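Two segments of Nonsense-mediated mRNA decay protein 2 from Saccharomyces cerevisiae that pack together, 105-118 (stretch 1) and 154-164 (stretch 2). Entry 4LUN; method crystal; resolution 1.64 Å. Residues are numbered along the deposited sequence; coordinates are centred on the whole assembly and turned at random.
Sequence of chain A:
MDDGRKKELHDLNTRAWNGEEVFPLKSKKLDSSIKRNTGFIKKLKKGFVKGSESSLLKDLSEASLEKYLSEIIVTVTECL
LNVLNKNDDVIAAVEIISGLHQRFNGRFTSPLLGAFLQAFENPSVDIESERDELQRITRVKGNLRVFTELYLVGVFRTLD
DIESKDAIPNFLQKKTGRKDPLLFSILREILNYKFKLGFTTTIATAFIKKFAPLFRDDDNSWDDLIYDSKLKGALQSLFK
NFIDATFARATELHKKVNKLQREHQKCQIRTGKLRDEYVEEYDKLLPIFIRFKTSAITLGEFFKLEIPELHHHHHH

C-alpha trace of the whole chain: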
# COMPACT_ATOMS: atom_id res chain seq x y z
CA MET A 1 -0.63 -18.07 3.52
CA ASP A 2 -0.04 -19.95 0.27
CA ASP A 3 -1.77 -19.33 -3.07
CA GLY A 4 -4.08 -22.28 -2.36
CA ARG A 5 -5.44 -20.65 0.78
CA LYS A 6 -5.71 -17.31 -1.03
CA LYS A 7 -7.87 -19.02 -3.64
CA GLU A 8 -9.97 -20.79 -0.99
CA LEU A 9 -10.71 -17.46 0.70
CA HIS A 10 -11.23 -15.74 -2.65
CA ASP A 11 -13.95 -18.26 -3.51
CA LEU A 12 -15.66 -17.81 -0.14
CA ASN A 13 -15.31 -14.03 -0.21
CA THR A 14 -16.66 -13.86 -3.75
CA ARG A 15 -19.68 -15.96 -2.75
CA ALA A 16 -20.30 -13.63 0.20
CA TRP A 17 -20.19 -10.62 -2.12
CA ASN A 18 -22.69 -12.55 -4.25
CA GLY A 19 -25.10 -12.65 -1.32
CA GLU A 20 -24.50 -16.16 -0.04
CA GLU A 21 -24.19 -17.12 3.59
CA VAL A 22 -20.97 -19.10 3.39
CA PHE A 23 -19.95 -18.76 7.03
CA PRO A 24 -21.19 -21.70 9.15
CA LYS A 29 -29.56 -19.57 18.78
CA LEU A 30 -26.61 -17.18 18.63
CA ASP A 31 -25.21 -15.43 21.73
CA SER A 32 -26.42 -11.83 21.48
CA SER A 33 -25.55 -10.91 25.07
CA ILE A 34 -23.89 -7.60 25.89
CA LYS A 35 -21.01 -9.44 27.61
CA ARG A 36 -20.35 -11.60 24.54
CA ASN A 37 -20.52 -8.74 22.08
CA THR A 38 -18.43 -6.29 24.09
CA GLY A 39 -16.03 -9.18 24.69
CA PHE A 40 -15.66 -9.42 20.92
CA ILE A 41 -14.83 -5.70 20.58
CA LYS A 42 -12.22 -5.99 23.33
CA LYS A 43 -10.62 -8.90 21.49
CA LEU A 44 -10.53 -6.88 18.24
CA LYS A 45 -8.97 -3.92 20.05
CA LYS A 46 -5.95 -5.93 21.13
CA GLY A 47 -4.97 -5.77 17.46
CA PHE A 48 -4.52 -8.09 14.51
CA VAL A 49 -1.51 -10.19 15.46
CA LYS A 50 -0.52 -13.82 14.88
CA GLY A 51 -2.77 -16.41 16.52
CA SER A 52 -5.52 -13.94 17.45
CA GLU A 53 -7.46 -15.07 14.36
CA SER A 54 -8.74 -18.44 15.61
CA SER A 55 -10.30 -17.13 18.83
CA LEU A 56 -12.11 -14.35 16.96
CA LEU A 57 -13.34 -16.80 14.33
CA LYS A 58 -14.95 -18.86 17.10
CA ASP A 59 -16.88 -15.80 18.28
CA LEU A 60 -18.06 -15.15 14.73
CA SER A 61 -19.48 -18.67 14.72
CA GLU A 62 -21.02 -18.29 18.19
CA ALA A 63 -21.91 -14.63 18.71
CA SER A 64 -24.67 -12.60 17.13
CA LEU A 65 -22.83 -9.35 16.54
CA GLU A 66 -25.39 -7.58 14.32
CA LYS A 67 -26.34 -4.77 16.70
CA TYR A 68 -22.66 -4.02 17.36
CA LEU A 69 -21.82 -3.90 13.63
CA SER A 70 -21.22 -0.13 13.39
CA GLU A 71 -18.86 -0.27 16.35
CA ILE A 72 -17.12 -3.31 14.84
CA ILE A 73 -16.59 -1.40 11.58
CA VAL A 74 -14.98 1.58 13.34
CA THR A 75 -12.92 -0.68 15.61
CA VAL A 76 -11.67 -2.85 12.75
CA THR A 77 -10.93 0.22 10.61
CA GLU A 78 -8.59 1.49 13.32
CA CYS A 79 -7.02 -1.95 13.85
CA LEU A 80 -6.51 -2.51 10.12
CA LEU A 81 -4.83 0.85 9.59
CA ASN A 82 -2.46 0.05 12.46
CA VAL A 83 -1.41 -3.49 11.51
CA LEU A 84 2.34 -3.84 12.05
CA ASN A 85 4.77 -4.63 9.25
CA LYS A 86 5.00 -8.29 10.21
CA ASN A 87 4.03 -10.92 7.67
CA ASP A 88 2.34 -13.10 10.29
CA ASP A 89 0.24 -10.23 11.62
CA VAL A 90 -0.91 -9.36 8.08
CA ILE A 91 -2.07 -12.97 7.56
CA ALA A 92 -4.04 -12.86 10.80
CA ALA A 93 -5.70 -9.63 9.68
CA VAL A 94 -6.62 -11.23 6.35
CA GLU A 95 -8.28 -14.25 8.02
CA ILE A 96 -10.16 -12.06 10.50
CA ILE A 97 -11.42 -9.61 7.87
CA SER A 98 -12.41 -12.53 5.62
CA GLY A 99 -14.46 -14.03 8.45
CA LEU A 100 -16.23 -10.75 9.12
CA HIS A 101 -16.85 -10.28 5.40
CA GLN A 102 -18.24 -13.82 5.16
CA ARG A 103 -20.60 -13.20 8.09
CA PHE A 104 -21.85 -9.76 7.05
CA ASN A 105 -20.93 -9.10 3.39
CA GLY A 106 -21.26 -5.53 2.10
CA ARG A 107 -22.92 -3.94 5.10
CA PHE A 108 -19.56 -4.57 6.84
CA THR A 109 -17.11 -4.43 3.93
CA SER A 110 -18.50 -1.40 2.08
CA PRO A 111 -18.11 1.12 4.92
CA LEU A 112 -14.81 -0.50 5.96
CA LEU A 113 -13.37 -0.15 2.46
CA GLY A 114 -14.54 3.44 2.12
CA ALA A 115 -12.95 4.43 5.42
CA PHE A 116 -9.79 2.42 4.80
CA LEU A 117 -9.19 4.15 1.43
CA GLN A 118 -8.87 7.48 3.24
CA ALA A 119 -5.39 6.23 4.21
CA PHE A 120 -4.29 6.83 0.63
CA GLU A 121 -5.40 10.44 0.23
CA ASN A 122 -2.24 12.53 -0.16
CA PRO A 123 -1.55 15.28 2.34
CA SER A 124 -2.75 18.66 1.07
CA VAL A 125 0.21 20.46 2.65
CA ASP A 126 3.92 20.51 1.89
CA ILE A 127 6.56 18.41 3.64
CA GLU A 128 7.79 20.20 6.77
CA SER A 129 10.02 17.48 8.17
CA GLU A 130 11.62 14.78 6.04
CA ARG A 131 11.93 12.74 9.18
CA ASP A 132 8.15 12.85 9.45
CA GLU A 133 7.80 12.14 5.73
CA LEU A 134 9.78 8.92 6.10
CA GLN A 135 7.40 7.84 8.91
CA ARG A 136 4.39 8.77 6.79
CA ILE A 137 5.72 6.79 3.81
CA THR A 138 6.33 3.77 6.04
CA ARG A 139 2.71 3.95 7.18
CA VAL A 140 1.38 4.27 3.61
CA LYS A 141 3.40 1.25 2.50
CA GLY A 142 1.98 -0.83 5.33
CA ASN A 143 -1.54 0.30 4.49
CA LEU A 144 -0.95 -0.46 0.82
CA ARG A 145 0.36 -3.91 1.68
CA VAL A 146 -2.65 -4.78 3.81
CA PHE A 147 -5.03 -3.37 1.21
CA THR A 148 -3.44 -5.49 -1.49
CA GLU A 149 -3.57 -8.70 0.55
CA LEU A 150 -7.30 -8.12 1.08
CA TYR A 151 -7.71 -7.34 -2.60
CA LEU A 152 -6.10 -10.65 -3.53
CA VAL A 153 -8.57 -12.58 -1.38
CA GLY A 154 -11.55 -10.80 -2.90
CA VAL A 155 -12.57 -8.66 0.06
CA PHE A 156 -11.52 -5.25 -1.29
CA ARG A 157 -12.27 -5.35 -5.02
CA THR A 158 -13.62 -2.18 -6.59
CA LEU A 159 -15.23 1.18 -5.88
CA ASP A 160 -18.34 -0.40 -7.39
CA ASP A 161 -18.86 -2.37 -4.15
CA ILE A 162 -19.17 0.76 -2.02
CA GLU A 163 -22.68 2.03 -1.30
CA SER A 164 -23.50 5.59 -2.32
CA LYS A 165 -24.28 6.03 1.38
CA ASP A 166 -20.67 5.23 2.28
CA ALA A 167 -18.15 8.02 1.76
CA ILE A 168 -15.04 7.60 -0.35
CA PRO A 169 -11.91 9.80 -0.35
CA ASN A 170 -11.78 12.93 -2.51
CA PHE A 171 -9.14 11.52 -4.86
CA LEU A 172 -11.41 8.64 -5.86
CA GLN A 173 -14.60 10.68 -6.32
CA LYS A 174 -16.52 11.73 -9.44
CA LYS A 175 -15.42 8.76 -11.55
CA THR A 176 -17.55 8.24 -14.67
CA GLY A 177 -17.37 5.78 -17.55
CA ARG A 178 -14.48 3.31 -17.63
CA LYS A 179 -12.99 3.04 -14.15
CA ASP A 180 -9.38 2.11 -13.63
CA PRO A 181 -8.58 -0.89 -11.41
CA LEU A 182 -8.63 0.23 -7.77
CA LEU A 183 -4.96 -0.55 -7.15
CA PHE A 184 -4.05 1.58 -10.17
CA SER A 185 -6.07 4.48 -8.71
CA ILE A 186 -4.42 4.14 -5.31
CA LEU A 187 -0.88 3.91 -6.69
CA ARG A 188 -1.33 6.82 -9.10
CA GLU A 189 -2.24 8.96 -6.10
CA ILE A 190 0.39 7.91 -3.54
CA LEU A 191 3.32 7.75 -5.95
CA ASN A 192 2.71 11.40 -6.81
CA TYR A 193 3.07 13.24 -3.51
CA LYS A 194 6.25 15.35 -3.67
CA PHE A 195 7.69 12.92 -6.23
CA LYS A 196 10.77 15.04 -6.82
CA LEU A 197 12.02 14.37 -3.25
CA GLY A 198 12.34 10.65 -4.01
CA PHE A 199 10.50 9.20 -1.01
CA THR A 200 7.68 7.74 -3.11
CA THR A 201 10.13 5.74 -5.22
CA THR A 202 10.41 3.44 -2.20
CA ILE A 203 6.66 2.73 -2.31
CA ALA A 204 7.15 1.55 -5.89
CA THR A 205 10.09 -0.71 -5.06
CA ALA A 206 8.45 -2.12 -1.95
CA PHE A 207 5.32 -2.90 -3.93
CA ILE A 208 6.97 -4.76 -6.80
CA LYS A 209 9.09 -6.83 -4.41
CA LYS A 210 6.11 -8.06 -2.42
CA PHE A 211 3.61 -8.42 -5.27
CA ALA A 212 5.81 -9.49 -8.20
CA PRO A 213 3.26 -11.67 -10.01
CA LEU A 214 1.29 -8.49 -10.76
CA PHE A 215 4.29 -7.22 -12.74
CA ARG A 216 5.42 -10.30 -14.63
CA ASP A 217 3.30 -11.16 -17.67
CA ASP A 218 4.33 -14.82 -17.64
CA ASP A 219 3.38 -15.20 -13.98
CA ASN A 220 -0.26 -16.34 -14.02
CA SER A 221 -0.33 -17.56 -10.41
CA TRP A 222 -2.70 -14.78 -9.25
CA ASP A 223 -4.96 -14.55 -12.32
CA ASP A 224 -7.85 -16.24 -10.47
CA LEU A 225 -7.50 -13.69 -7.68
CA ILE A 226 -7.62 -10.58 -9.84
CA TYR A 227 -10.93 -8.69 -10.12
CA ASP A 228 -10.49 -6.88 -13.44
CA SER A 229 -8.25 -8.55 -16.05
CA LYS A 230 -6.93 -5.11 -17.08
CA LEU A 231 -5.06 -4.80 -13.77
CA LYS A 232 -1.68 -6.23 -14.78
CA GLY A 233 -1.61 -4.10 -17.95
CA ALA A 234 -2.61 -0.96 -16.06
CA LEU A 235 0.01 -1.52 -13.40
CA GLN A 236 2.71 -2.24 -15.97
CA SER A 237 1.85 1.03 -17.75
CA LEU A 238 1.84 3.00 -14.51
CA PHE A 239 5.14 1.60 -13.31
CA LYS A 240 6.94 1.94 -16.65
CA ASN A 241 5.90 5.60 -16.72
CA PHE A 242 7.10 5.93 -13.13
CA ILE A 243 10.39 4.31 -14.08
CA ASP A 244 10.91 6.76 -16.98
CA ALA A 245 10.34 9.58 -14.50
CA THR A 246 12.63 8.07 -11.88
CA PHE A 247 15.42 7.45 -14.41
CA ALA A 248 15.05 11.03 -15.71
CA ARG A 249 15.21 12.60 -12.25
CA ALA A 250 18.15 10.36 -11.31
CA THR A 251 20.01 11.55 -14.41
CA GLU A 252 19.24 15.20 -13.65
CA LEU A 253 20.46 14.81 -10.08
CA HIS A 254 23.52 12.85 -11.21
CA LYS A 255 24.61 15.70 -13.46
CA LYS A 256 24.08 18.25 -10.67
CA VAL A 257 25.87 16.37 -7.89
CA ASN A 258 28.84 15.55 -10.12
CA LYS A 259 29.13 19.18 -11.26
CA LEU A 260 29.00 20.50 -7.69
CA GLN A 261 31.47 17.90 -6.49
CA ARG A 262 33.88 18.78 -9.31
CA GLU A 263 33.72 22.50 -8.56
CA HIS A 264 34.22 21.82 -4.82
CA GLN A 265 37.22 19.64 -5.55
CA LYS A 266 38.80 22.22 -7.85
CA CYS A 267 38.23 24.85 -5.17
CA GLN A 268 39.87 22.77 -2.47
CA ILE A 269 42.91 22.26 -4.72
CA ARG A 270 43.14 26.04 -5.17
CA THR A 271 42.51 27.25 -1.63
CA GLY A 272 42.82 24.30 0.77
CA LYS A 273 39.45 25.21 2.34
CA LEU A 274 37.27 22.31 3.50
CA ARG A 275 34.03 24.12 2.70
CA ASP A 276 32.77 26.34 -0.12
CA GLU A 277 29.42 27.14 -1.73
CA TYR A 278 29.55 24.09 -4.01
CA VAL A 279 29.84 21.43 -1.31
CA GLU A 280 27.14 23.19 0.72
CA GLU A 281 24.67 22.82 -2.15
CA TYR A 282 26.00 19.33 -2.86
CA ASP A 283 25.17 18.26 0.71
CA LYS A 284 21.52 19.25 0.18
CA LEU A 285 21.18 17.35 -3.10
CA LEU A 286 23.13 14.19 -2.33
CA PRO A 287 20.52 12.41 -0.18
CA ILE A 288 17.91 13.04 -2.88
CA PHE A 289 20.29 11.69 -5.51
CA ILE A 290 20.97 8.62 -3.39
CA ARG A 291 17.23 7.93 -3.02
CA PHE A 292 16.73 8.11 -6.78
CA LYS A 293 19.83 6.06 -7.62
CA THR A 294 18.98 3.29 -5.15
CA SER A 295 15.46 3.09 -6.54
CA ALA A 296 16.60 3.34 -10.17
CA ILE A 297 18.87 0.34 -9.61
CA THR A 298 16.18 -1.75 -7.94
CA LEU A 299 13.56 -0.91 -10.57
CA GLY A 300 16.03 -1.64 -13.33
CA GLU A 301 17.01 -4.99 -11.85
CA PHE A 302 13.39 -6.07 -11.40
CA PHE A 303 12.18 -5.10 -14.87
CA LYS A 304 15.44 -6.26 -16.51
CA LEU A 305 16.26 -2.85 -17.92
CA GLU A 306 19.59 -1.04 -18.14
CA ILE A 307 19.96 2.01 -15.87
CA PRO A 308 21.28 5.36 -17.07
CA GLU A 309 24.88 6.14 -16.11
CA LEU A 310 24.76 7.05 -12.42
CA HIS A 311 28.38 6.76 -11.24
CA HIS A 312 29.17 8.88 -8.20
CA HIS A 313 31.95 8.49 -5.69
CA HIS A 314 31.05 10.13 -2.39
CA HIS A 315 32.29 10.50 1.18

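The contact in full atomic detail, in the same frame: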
# COMPACT_ATOMS: atom_id res chain seq x y z
N ASN A 105 -21.01 -9.67 4.73
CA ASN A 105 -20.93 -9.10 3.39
C ASN A 105 -20.77 -7.56 3.40
O ASN A 105 -20.08 -7.01 4.24
CB ASN A 105 -22.13 -9.53 2.52
CG ASN A 105 -22.06 -9.01 1.09
OD1 ASN A 105 -21.06 -9.19 0.40
ND2 ASN A 105 -23.10 -8.28 0.68
N GLY A 106 -21.48 -6.91 2.48
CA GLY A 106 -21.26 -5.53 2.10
C GLY A 106 -21.61 -4.55 3.18
O GLY A 106 -20.99 -3.50 3.25
N ARG A 107 -22.59 -4.87 4.02
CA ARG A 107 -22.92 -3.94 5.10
C ARG A 107 -21.75 -3.78 6.09
O ARG A 107 -21.70 -2.79 6.81
CB ARG A 107 -24.23 -4.31 5.80
CG ARG A 107 -24.26 -5.68 6.44
CD ARG A 107 -25.69 -6.03 6.88
NE ARG A 107 -25.69 -7.19 7.78
CZ ARG A 107 -25.77 -8.45 7.37
NH1 ARG A 107 -25.87 -8.73 6.08
NH2 ARG A 107 -25.75 -9.44 8.25
N PHE A 108 -20.82 -4.73 6.10
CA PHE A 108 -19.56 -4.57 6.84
C PHE A 108 -18.45 -4.05 5.93
O PHE A 108 -17.79 -3.07 6.24
CB PHE A 108 -19.12 -5.89 7.48
CG PHE A 108 -17.68 -5.91 7.91
CD1 PHE A 108 -17.29 -5.35 9.11
CD2 PHE A 108 -16.71 -6.53 7.12
CE1 PHE A 108 -15.96 -5.37 9.51
CE2 PHE A 108 -15.38 -6.56 7.52
CZ PHE A 108 -15.01 -5.98 8.71
N THR A 109 -18.26 -4.72 4.79
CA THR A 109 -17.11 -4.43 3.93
C THR A 109 -17.17 -3.09 3.21
O THR A 109 -16.14 -2.41 3.05
CB THR A 109 -16.86 -5.59 2.93
OG1 THR A 109 -16.85 -6.83 3.67
CG2 THR A 109 -15.53 -5.42 2.21
N SER A 110 -18.35 -2.69 2.75
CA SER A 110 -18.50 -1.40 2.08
C SER A 110 -18.04 -0.20 2.92
O SER A 110 -17.15 0.55 2.49
CB SER A 110 -19.92 -1.20 1.51
OG SER A 110 -20.13 0.15 1.11
N PRO A 111 -18.61 -0.02 4.14
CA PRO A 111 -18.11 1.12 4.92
C PRO A 111 -16.65 0.96 5.38
O PRO A 111 -15.95 1.97 5.51
CB PRO A 111 -19.06 1.17 6.12
CG PRO A 111 -19.65 -0.20 6.21
CD PRO A 111 -19.72 -0.72 4.81
N LEU A 112 -16.20 -0.27 5.60
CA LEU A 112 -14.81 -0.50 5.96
C LEU A 112 -13.90 -0.07 4.82
O LEU A 112 -12.92 0.64 5.04
CB LEU A 112 -14.56 -1.98 6.29
CG LEU A 112 -13.07 -2.36 6.43
CD1 LEU A 112 -12.43 -1.65 7.60
CD2 LEU A 112 -12.86 -3.86 6.53
N LEU A 113 -14.23 -0.49 3.60
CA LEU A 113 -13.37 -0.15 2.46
C LEU A 113 -13.32 1.35 2.25
O LEU A 113 -12.24 1.92 2.00
CB LEU A 113 -13.88 -0.85 1.20
CG LEU A 113 -13.19 -0.43 -0.10
CD1 LEU A 113 -11.70 -0.74 -0.03
CD2 LEU A 113 -13.81 -1.16 -1.29
N GLY A 114 -14.47 2.00 2.33
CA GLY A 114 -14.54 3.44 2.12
C GLY A 114 -13.70 4.21 3.12
O GLY A 114 -13.02 5.18 2.76
N ALA A 115 -13.73 3.77 4.38
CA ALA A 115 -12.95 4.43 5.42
C ALA A 115 -11.47 4.09 5.28
O ALA A 115 -10.61 4.95 5.49
CB ALA A 115 -13.46 4.01 6.80
N PHE A 116 -11.18 2.83 4.94
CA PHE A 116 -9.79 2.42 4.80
C PHE A 116 -9.07 3.18 3.67
O PHE A 116 -7.90 3.53 3.79
CB PHE A 116 -9.67 0.91 4.59
CG PHE A 116 -8.26 0.39 4.67
CD1 PHE A 116 -7.70 0.02 5.89
CD2 PHE A 116 -7.47 0.33 3.54
CE1 PHE A 116 -6.38 -0.43 5.97
CE2 PHE A 116 -6.16 -0.13 3.61
CZ PHE A 116 -5.61 -0.51 4.82
N LEU A 117 -9.78 3.47 2.58
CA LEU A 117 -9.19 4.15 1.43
C LEU A 117 -8.74 5.57 1.74
O LEU A 117 -7.93 6.15 1.00
CB LEU A 117 -10.18 4.14 0.25
CG LEU A 117 -10.38 2.79 -0.45
CD1 LEU A 117 -11.60 2.84 -1.38
CD2 LEU A 117 -9.11 2.44 -1.25
N GLN A 118 -9.27 6.14 2.82
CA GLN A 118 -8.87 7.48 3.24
C GLN A 118 -7.38 7.51 3.56
O GLN A 118 -6.74 8.55 3.50
CB GLN A 118 -9.70 7.94 4.44
CG GLN A 118 -9.41 9.36 4.91
CD GLN A 118 -9.64 10.41 3.84
OE1 GLN A 118 -10.60 10.34 3.08
NE2 GLN A 118 -8.76 11.41 3.78
N GLY A 154 -10.21 -11.14 -2.45
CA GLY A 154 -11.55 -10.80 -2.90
C GLY A 154 -12.42 -10.05 -1.91
O GLY A 154 -13.64 -9.98 -2.07
N VAL A 155 -11.81 -9.47 -0.89
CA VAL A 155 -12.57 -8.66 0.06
C VAL A 155 -12.71 -7.23 -0.46
O VAL A 155 -13.83 -6.71 -0.58
CB VAL A 155 -11.89 -8.65 1.44
CG1 VAL A 155 -12.61 -7.69 2.38
CG2 VAL A 155 -11.89 -10.06 2.02
N PHE A 156 -11.58 -6.61 -0.77
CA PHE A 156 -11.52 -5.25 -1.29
C PHE A 156 -11.31 -5.30 -2.80
O PHE A 156 -10.19 -5.48 -3.25
CB PHE A 156 -10.30 -4.53 -0.72
CG PHE A 156 -10.44 -4.09 0.72
CD1 PHE A 156 -11.66 -4.13 1.38
CD2 PHE A 156 -9.33 -3.61 1.39
CE1 PHE A 156 -11.76 -3.71 2.70
CE2 PHE A 156 -9.42 -3.19 2.71
CZ PHE A 156 -10.64 -3.23 3.37
N ARG A 157 -12.36 -5.10 -3.59
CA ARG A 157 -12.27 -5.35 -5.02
C ARG A 157 -12.34 -4.11 -5.90
O ARG A 157 -11.53 -3.96 -6.82
CB ARG A 157 -13.38 -6.30 -5.47
CG ARG A 157 -13.56 -7.49 -4.54
CD ARG A 157 -14.61 -8.46 -5.09
NE ARG A 157 -15.96 -7.90 -5.11
CZ ARG A 157 -17.01 -8.53 -5.62
NH1 ARG A 157 -16.87 -9.74 -6.15
NH2 ARG A 157 -18.21 -7.96 -5.61
N THR A 158 -13.32 -3.26 -5.65
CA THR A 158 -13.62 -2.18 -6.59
C THR A 158 -14.44 -1.10 -5.90
O THR A 158 -15.12 -1.37 -4.91
CB THR A 158 -14.39 -2.72 -7.82
OG1 THR A 158 -14.81 -1.63 -8.65
CG2 THR A 158 -15.62 -3.50 -7.38
N LEU A 159 -14.39 0.12 -6.41
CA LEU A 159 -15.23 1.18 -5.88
C LEU A 159 -16.70 0.85 -6.12
O LEU A 159 -17.57 1.38 -5.45
CB LEU A 159 -14.90 2.53 -6.51
CG LEU A 159 -13.53 3.11 -6.18
CD1 LEU A 159 -13.26 4.35 -7.02
CD2 LEU A 159 -13.41 3.45 -4.70
N ASP A 160 -16.96 -0.04 -7.07
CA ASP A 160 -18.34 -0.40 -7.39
C ASP A 160 -19.06 -1.15 -6.26
O ASP A 160 -20.28 -1.27 -6.27
CB ASP A 160 -18.40 -1.22 -8.69
CG ASP A 160 -18.23 -0.37 -9.93
OD1 ASP A 160 -18.32 0.87 -9.83
OD2 ASP A 160 -18.03 -0.95 -11.03
N ASP A 161 -18.30 -1.63 -5.28
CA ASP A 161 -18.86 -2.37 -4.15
C ASP A 161 -19.29 -1.44 -3.03
O ASP A 161 -19.98 -1.85 -2.09
CB ASP A 161 -17.84 -3.35 -3.56
CG ASP A 161 -17.61 -4.56 -4.44
OD1 ASP A 161 -16.51 -5.14 -4.34
OD2 ASP A 161 -18.52 -4.96 -5.20
N ILE A 162 -18.86 -0.18 -3.09
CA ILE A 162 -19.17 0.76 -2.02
C ILE A 162 -20.55 1.36 -2.25
O ILE A 162 -20.89 1.74 -3.38
CB ILE A 162 -18.10 1.86 -1.91
CG1 ILE A 162 -16.72 1.22 -1.78
CG2 ILE A 162 -18.37 2.76 -0.72
CD1 ILE A 162 -15.57 2.21 -1.64
N GLU A 163 -21.36 1.41 -1.20
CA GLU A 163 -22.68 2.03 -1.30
C GLU A 163 -22.52 3.53 -1.47
O GLU A 163 -21.57 4.12 -0.96
CB GLU A 163 -23.50 1.76 -0.04
CG GLU A 163 -24.54 0.68 -0.19
CD GLU A 163 -23.98 -0.70 0.06
OE1 GLU A 163 -24.02 -1.14 1.23
OE2 GLU A 163 -23.49 -1.34 -0.89
N SER A 164 -23.47 4.14 -2.17
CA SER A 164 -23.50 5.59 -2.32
C SER A 164 -23.52 6.25 -0.94
O SER A 164 -22.95 7.32 -0.74
CB SER A 164 -24.75 6.01 -3.11
OG SER A 164 -25.35 4.90 -3.76

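Phe 156, Leu 113 and Ser 110 cover the most surface in this contact, which packs one face of a kinked helix against a loop that contains a short 3-10 segment, 159-161, and buries 586 Å² in all. Phe 156 covers the largest share. Its CA-to-CB bond points sideways, but with chi1 at -75° the ring swings in against the helix. Leu 113 CD1 sits over the ring face, 3.8 Å from the centroid of Phe 156 and 17° off the normal, a CH-pi contact that suits a branched aliphatic chain. At the ring edge lie Thr 109 CG2 and Leu 112 CD2, the latter 3.9 Å from Phe 156 CZ, while the Phe 116 ring meets it obliquely, planes at 41°.

Leu 113 points toward the second stretch, and its fork serves two neighbours: as CD1 covers the aromatic ring, CD2 reaches Ile 162 CG1 at 3.8 Å. Ile 162, with chi1 m and chi2 t, carries its CD1 on to Leu 117 CD1 at 4.0 Å and to within 4.1 Å of Gly 114 CA.

Ser 110 supplies the polar link. Where the backbones come closest, its small side chain fits, and Glu 163 N donates a nearly straight hydrogen bond to Ser 110 OG (2.9 Å, 167°), satisfying a backbone amide beside the apolar cluster.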